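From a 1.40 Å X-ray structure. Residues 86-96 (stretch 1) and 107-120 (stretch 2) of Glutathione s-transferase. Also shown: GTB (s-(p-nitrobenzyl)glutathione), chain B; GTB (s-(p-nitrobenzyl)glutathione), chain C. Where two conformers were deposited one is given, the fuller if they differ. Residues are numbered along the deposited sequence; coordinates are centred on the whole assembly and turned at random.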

# COMPACT_ATOMS: atom_id res chain seq x y z
N SER A 86 3.24 -4.06 -7.79
CA SER A 86 4.38 -4.81 -7.29
C SER A 86 4.07 -5.60 -6.01
O SER A 86 4.47 -6.76 -5.90
CB SER A 86 5.59 -3.88 -7.09
OG SER A 86 5.32 -2.90 -6.11
N GLY A 87 3.31 -5.00 -5.08
CA GLY A 87 2.96 -5.71 -3.86
C GLY A 87 2.09 -6.95 -4.12
O GLY A 87 2.27 -8.00 -3.50
N ALA A 88 1.13 -6.82 -5.04
CA ALA A 88 0.21 -7.90 -5.37
C ALA A 88 0.88 -8.99 -6.21
O ALA A 88 0.51 -10.17 -6.15
CB ALA A 88 -1.00 -7.36 -6.10
N ILE A 89 1.85 -8.58 -7.02
CA ILE A 89 2.61 -9.53 -7.84
C ILE A 89 3.50 -10.38 -6.93
O ILE A 89 3.51 -11.62 -7.03
CB ILE A 89 3.43 -8.78 -8.93
CG1 ILE A 89 2.49 -8.11 -9.94
CG2 ILE A 89 4.36 -9.78 -9.66
CD1 ILE A 89 3.21 -7.06 -10.80
N VAL A 90 4.21 -9.73 -6.01
CA VAL A 90 4.95 -10.46 -4.99
C VAL A 90 4.04 -11.37 -4.17
O VAL A 90 4.38 -12.54 -3.97
CB VAL A 90 5.76 -9.49 -4.11
CG1 VAL A 90 6.34 -10.21 -2.90
CG2 VAL A 90 6.88 -8.83 -4.94
N MET A 91 2.85 -10.89 -3.79
CA MET A 91 1.90 -11.73 -3.07
C MET A 91 1.56 -13.00 -3.84
O MET A 91 1.57 -14.10 -3.31
CB MET A 91 0.62 -10.94 -2.76
CG MET A 91 -0.34 -11.71 -1.87
SD MET A 91 0.25 -11.87 -0.18
CE MET A 91 -0.28 -10.31 0.50
N HIS A 92 1.23 -12.83 -5.12
CA HIS A 92 0.86 -13.96 -5.97
C HIS A 92 1.97 -15.00 -6.09
O HIS A 92 1.72 -16.21 -5.97
CB HIS A 92 0.43 -13.47 -7.36
CG HIS A 92 0.09 -14.57 -8.32
ND1 HIS A 92 -1.06 -15.32 -8.22
CD2 HIS A 92 0.77 -15.05 -9.40
CE1 HIS A 92 -1.09 -16.20 -9.21
NE2 HIS A 92 0.00 -16.06 -9.93
N ILE A 93 3.19 -14.53 -6.32
CA ILE A 93 4.35 -15.41 -6.38
C ILE A 93 4.50 -16.16 -5.05
O ILE A 93 4.71 -17.39 -5.04
CB ILE A 93 5.62 -14.59 -6.70
CG1 ILE A 93 5.51 -14.00 -8.11
CG2 ILE A 93 6.89 -15.47 -6.60
CD1 ILE A 93 6.48 -12.83 -8.40
N ALA A 94 4.38 -15.44 -3.94
CA ALA A 94 4.55 -16.01 -2.61
C ALA A 94 3.44 -17.00 -2.24
O ALA A 94 3.66 -17.89 -1.41
CB ALA A 94 4.60 -14.91 -1.57
N GLN A 95 2.25 -16.85 -2.82
CA GLN A 95 1.12 -17.71 -2.48
C GLN A 95 1.20 -19.06 -3.21
O GLN A 95 0.61 -20.04 -2.76
CB GLN A 95 -0.22 -17.02 -2.80
CG GLN A 95 -0.56 -15.80 -1.93
CD GLN A 95 -1.13 -16.16 -0.56
OE1 GLN A 95 -1.34 -17.32 -0.24
NE2 GLN A 95 -1.38 -15.14 0.26
N HIS A 96 1.91 -19.11 -4.33
CA HIS A 96 1.89 -20.30 -5.16
C HIS A 96 3.23 -21.02 -5.26
O HIS A 96 3.37 -22.00 -6.00
CB HIS A 96 1.31 -19.98 -6.53
CG HIS A 96 -0.14 -19.63 -6.48
ND1 HIS A 96 -0.59 -18.33 -6.52
CD2 HIS A 96 -1.24 -20.41 -6.35
CE1 HIS A 96 -1.91 -18.32 -6.43
NE2 HIS A 96 -2.33 -19.57 -6.33
N1 GTB B . 1.77 1.02 -6.95
CA1 GTB B . 2.55 0.67 -8.15
C1 GTB B . 3.35 -0.58 -7.89
O11 GTB B . 3.85 -0.72 -6.76
O12 GTB B . 3.50 -1.42 -8.82
CB1 GTB B . 3.44 1.86 -8.52
CG1 GTB B . 4.17 1.61 -9.84
CD1 GTB B . 5.14 2.73 -10.17
OE1 GTB B . 5.24 3.70 -9.42
N2 GTB B . 5.86 2.57 -11.28
CA2 GTB B . 6.85 3.56 -11.72
C2 GTB B . 6.63 3.97 -13.14
O2 GTB B . 6.25 3.18 -13.99
CB2 GTB B . 8.24 2.90 -11.70
SG2 GTB B . 8.84 2.47 -10.10
N3 GTB B . 6.90 5.25 -13.42
CA3 GTB B . 6.82 5.84 -14.75
C3 GTB B . 5.69 6.80 -14.93
O31 GTB B . 4.98 7.10 -13.95
O32 GTB B . 5.51 7.25 -16.08
C' GTB B . 9.12 4.00 -9.26
C1' GTB B . 10.55 4.46 -9.35
C2' GTB B . 10.93 5.35 -10.35
C3' GTB B . 12.26 5.78 -10.43
C4' GTB B . 13.19 5.32 -9.50
N41 GTB B . 14.53 5.76 -9.57
O41 GTB B . 15.34 5.46 -8.71
O42 GTB B . 14.86 6.47 -10.51
C5' GTB B . 12.80 4.44 -8.50
C6' GTB B . 11.48 4.01 -8.42
N1 GTB C . -0.97 2.20 6.84
CA1 GTB C . -1.80 2.34 8.04
C1 GTB C . -3.10 1.59 7.86
O11 GTB C . -3.62 1.63 6.73
O12 GTB C . -3.60 0.99 8.84
CB1 GTB C . -2.01 3.83 8.32
CG1 GTB C . -2.75 4.05 9.64
CD1 GTB C . -3.08 5.51 9.88
OE1 GTB C . -2.72 6.35 9.06
N2 GTB C . -3.77 5.78 10.98
CA2 GTB C . -4.17 7.15 11.33
C2 GTB C . -3.76 7.50 12.73
O2 GTB C . -3.78 6.68 13.64
CB2 GTB C . -5.71 7.22 11.34
SG2 GTB C . -6.47 7.02 9.77
N3 GTB C . -3.39 8.77 12.92
CA3 GTB C . -3.02 9.34 14.21
C3 GTB C . -1.56 9.66 14.34
O31 GTB C . -0.81 9.52 13.35
O32 GTB C . -1.18 10.05 15.46
C' GTB C . -6.01 8.44 8.81
C1' GTB C . -7.05 9.52 8.85
C2' GTB C . -6.95 10.55 9.78
C3' GTB C . -7.91 11.56 9.81
C4' GTB C . -8.97 11.53 8.90
N41 GTB C . -9.94 12.55 8.92
O41 GTB C . -10.81 12.61 8.06
O42 GTB C . -9.88 13.39 9.80
C5' GTB C . -9.06 10.51 7.97
C6' GTB C . -8.09 9.50 7.94
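Stretch 2, residues 107-120: RRARTVAWMFAALN

Residues 107-120 form a helix that runs against the helix of residues 86-96 in a nearly antiparallel sense. The angle between their N-to-C directions is 159°, and the axes come within 11.0 Å of each other at their closest. The backbone of stretch 2 stays in the helical region throughout, beginning before Arg 107 and continuing past Asn 120. Its regular i to i+4 hydrogen bonding loosens into a wider pi-type turn at 118-120, where the bond from Leu 119 N to Met 115 O, at 3.4 Å, is weak. The register follows the antiparallel direction: Met 115 lies across from Gly 87, with their CA atoms 7.3 Å apart, Val 112 across from Met 91, at 8.5 Å between CA atoms, and Arg 108 across from Gln 95, at 10.3 Å between CA atoms. The backbones thus spread steadily from the first pair to the last, and the side chains that bridge them change accordingly.

Where the helices are tightest, the contact is one of side chain against backbone. Leu 119 points toward stretch 1 and sets its CD1 3.7 Å from Gly 87 CA. Glycine suits this place because a CB here would point toward stretch 2 and lie only 2.7 Å from Leu 119 CD1, a clash. Met 115, also directed toward stretch 1, brings its CE to 4.0 Å from Gly 87 O.

Next comes a buried apolar cluster with Met 115 at its centre. Its long, unbranched side chain (chi1 m, chi2 t, chi3 p) carries the terminal methyl across the gap, where CE lies 3.7 Å from Met 91 CE and 4.2 Å from Val 90 CG1. Met 91 starts out sideways, but its end comes nearer, so that its CE also packs 3.9 Å from Val 112 CG1. Flexible thioethers suit such a site, since they can bend to fill the space between diverging backbones, while the compact, branched valines offer methyls close to their own helices.

Polar contacts take over at the wider, partly exposed end. Arg 108 points toward stretch 1 with chi1 to chi3 all t, an extended side chain that spans the larger separation. Its NH2 donates a hydrogen bond to Gln 95 OE1, 2.8 Å away and nearly linear at 174°; the acceptor sits at the edge of the guanidinium, near its plane, where the N-H bonds point. A water reinforces the link, accepting from Arg 108 NH2 at 2.9 Å and donating to Ala 94 O at 2.7 Å. The amide of Gln 95 serves both roles: while OE1 receives the arginine, NE2 makes a weak hydrogen bond, 3.7 Å long, to Met 91 SD within stretch 1.

Thr 111 takes no part in the contact; its OG1 instead donates to Arg 107 O, 2.8 Å away, satisfying a buried hydroxyl within its own helix.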

# COMPACT_ATOMS: atom_id res chain seq x y z
N ARG A 107 1.30 -16.75 11.67
CA ARG A 107 2.53 -16.17 11.15
C ARG A 107 2.32 -15.59 9.75
O ARG A 107 2.85 -14.53 9.41
CB ARG A 107 3.65 -17.22 11.14
CG ARG A 107 4.02 -17.70 12.54
CD ARG A 107 5.10 -18.77 12.50
NE ARG A 107 4.90 -19.72 11.41
CZ ARG A 107 5.55 -20.87 11.28
NH1 ARG A 107 6.44 -21.23 12.19
NH2 ARG A 107 5.30 -21.66 10.25
N ARG A 108 1.53 -16.28 8.94
CA ARG A 108 1.23 -15.81 7.60
C ARG A 108 0.50 -14.46 7.62
O ARG A 108 0.83 -13.55 6.86
CB ARG A 108 0.39 -16.85 6.87
CG ARG A 108 0.41 -16.77 5.36
CD ARG A 108 -0.48 -17.86 4.79
NE ARG A 108 -0.42 -17.97 3.34
CZ ARG A 108 0.44 -18.77 2.69
NH1 ARG A 108 1.30 -19.51 3.38
NH2 ARG A 108 0.42 -18.83 1.37
N ALA A 109 -0.50 -14.33 8.49
CA ALA A 109 -1.26 -13.10 8.59
C ALA A 109 -0.37 -11.94 9.02
O ALA A 109 -0.53 -10.81 8.52
CB ALA A 109 -2.44 -13.29 9.57
N ARG A 110 0.56 -12.19 9.94
CA ARG A 110 1.48 -11.14 10.35
C ARG A 110 2.48 -10.77 9.24
O ARG A 110 2.88 -9.61 9.12
CB ARG A 110 2.22 -11.53 11.63
CG ARG A 110 1.26 -11.72 12.81
CD ARG A 110 2.01 -11.63 14.13
NE ARG A 110 2.98 -12.70 14.25
CZ ARG A 110 2.73 -13.89 14.80
NH1 ARG A 110 1.53 -14.15 15.30
NH2 ARG A 110 3.69 -14.82 14.86
N THR A 111 2.87 -11.75 8.43
CA THR A 111 3.75 -11.48 7.29
C THR A 111 3.04 -10.54 6.32
O THR A 111 3.63 -9.56 5.83
CB THR A 111 4.14 -12.79 6.59
OG1 THR A 111 4.78 -13.66 7.55
CG2 THR A 111 5.13 -12.53 5.46
N VAL A 112 1.76 -10.81 6.05
CA VAL A 112 0.97 -9.94 5.19
C VAL A 112 0.84 -8.53 5.80
O VAL A 112 0.93 -7.53 5.08
CB VAL A 112 -0.41 -10.59 4.89
CG1 VAL A 112 -1.36 -9.63 4.18
CG2 VAL A 112 -0.22 -11.87 4.07
N ALA A 113 0.64 -8.43 7.12
CA ALA A 113 0.68 -7.11 7.76
C ALA A 113 1.96 -6.33 7.40
O ALA A 113 1.90 -5.14 7.04
CB ALA A 113 0.51 -7.23 9.29
N TRP A 114 3.12 -6.99 7.48
CA TRP A 114 4.38 -6.30 7.19
C TRP A 114 4.55 -5.98 5.71
O TRP A 114 5.18 -4.98 5.38
CB TRP A 114 5.58 -7.09 7.77
CG TRP A 114 5.72 -6.83 9.25
CD1 TRP A 114 5.46 -7.70 10.26
CD2 TRP A 114 6.10 -5.59 9.86
NE1 TRP A 114 5.69 -7.08 11.48
CE2 TRP A 114 6.09 -5.79 11.25
CE3 TRP A 114 6.51 -4.36 9.36
CZ2 TRP A 114 6.42 -4.76 12.16
CZ3 TRP A 114 6.83 -3.34 10.26
CH2 TRP A 114 6.80 -3.55 11.63
N MET A 115 3.98 -6.79 4.82
CA MET A 115 3.95 -6.43 3.38
C MET A 115 3.20 -5.11 3.18
O MET A 115 3.69 -4.20 2.50
CB MET A 115 3.31 -7.55 2.55
CG MET A 115 4.14 -8.85 2.54
SD MET A 115 3.27 -10.22 1.73
CE MET A 115 3.35 -9.67 0.02
N PHE A 116 2.02 -5.00 3.77
CA PHE A 116 1.27 -3.74 3.71
C PHE A 116 1.98 -2.58 4.41
O PHE A 116 1.96 -1.46 3.92
CB PHE A 116 -0.17 -3.90 4.21
CG PHE A 116 -1.11 -4.54 3.21
CD1 PHE A 116 -1.23 -5.92 3.11
CD2 PHE A 116 -1.86 -3.75 2.36
CE1 PHE A 116 -2.11 -6.51 2.19
CE2 PHE A 116 -2.73 -4.32 1.43
CZ PHE A 116 -2.85 -5.71 1.34
N ALA A 117 2.63 -2.85 5.54
CA ALA A 117 3.35 -1.79 6.25
C ALA A 117 4.50 -1.23 5.42
O ALA A 117 4.73 -0.02 5.41
CB ALA A 117 3.87 -2.29 7.58
N ALA A 118 5.23 -2.09 4.74
CA ALA A 118 6.30 -1.63 3.87
C ALA A 118 5.76 -0.61 2.88
O ALA A 118 6.38 0.42 2.64
CB ALA A 118 6.94 -2.82 3.12
N LEU A 119 4.62 -0.92 2.26
CA LEU A 119 4.12 -0.09 1.16
C LEU A 119 3.19 1.04 1.58
O LEU A 119 3.09 2.03 0.85
CB LEU A 119 3.40 -0.98 0.12
CG LEU A 119 4.24 -2.11 -0.47
CD1 LEU A 119 3.52 -2.73 -1.67
CD2 LEU A 119 5.63 -1.68 -0.84
N ASN A 120 2.54 0.92 2.75
CA ASN A 120 1.48 1.86 3.13
C ASN A 120 1.78 2.66 4.41
O ASN A 120 1.01 3.54 4.78
CB ASN A 120 0.13 1.11 3.25
CG ASN A 120 -1.09 2.03 3.12
OD1 ASN A 120 -1.20 2.82 2.18
ND2 ASN A 120 -2.02 1.91 4.04
O HOH W 1 2.62 -20.02 -0.07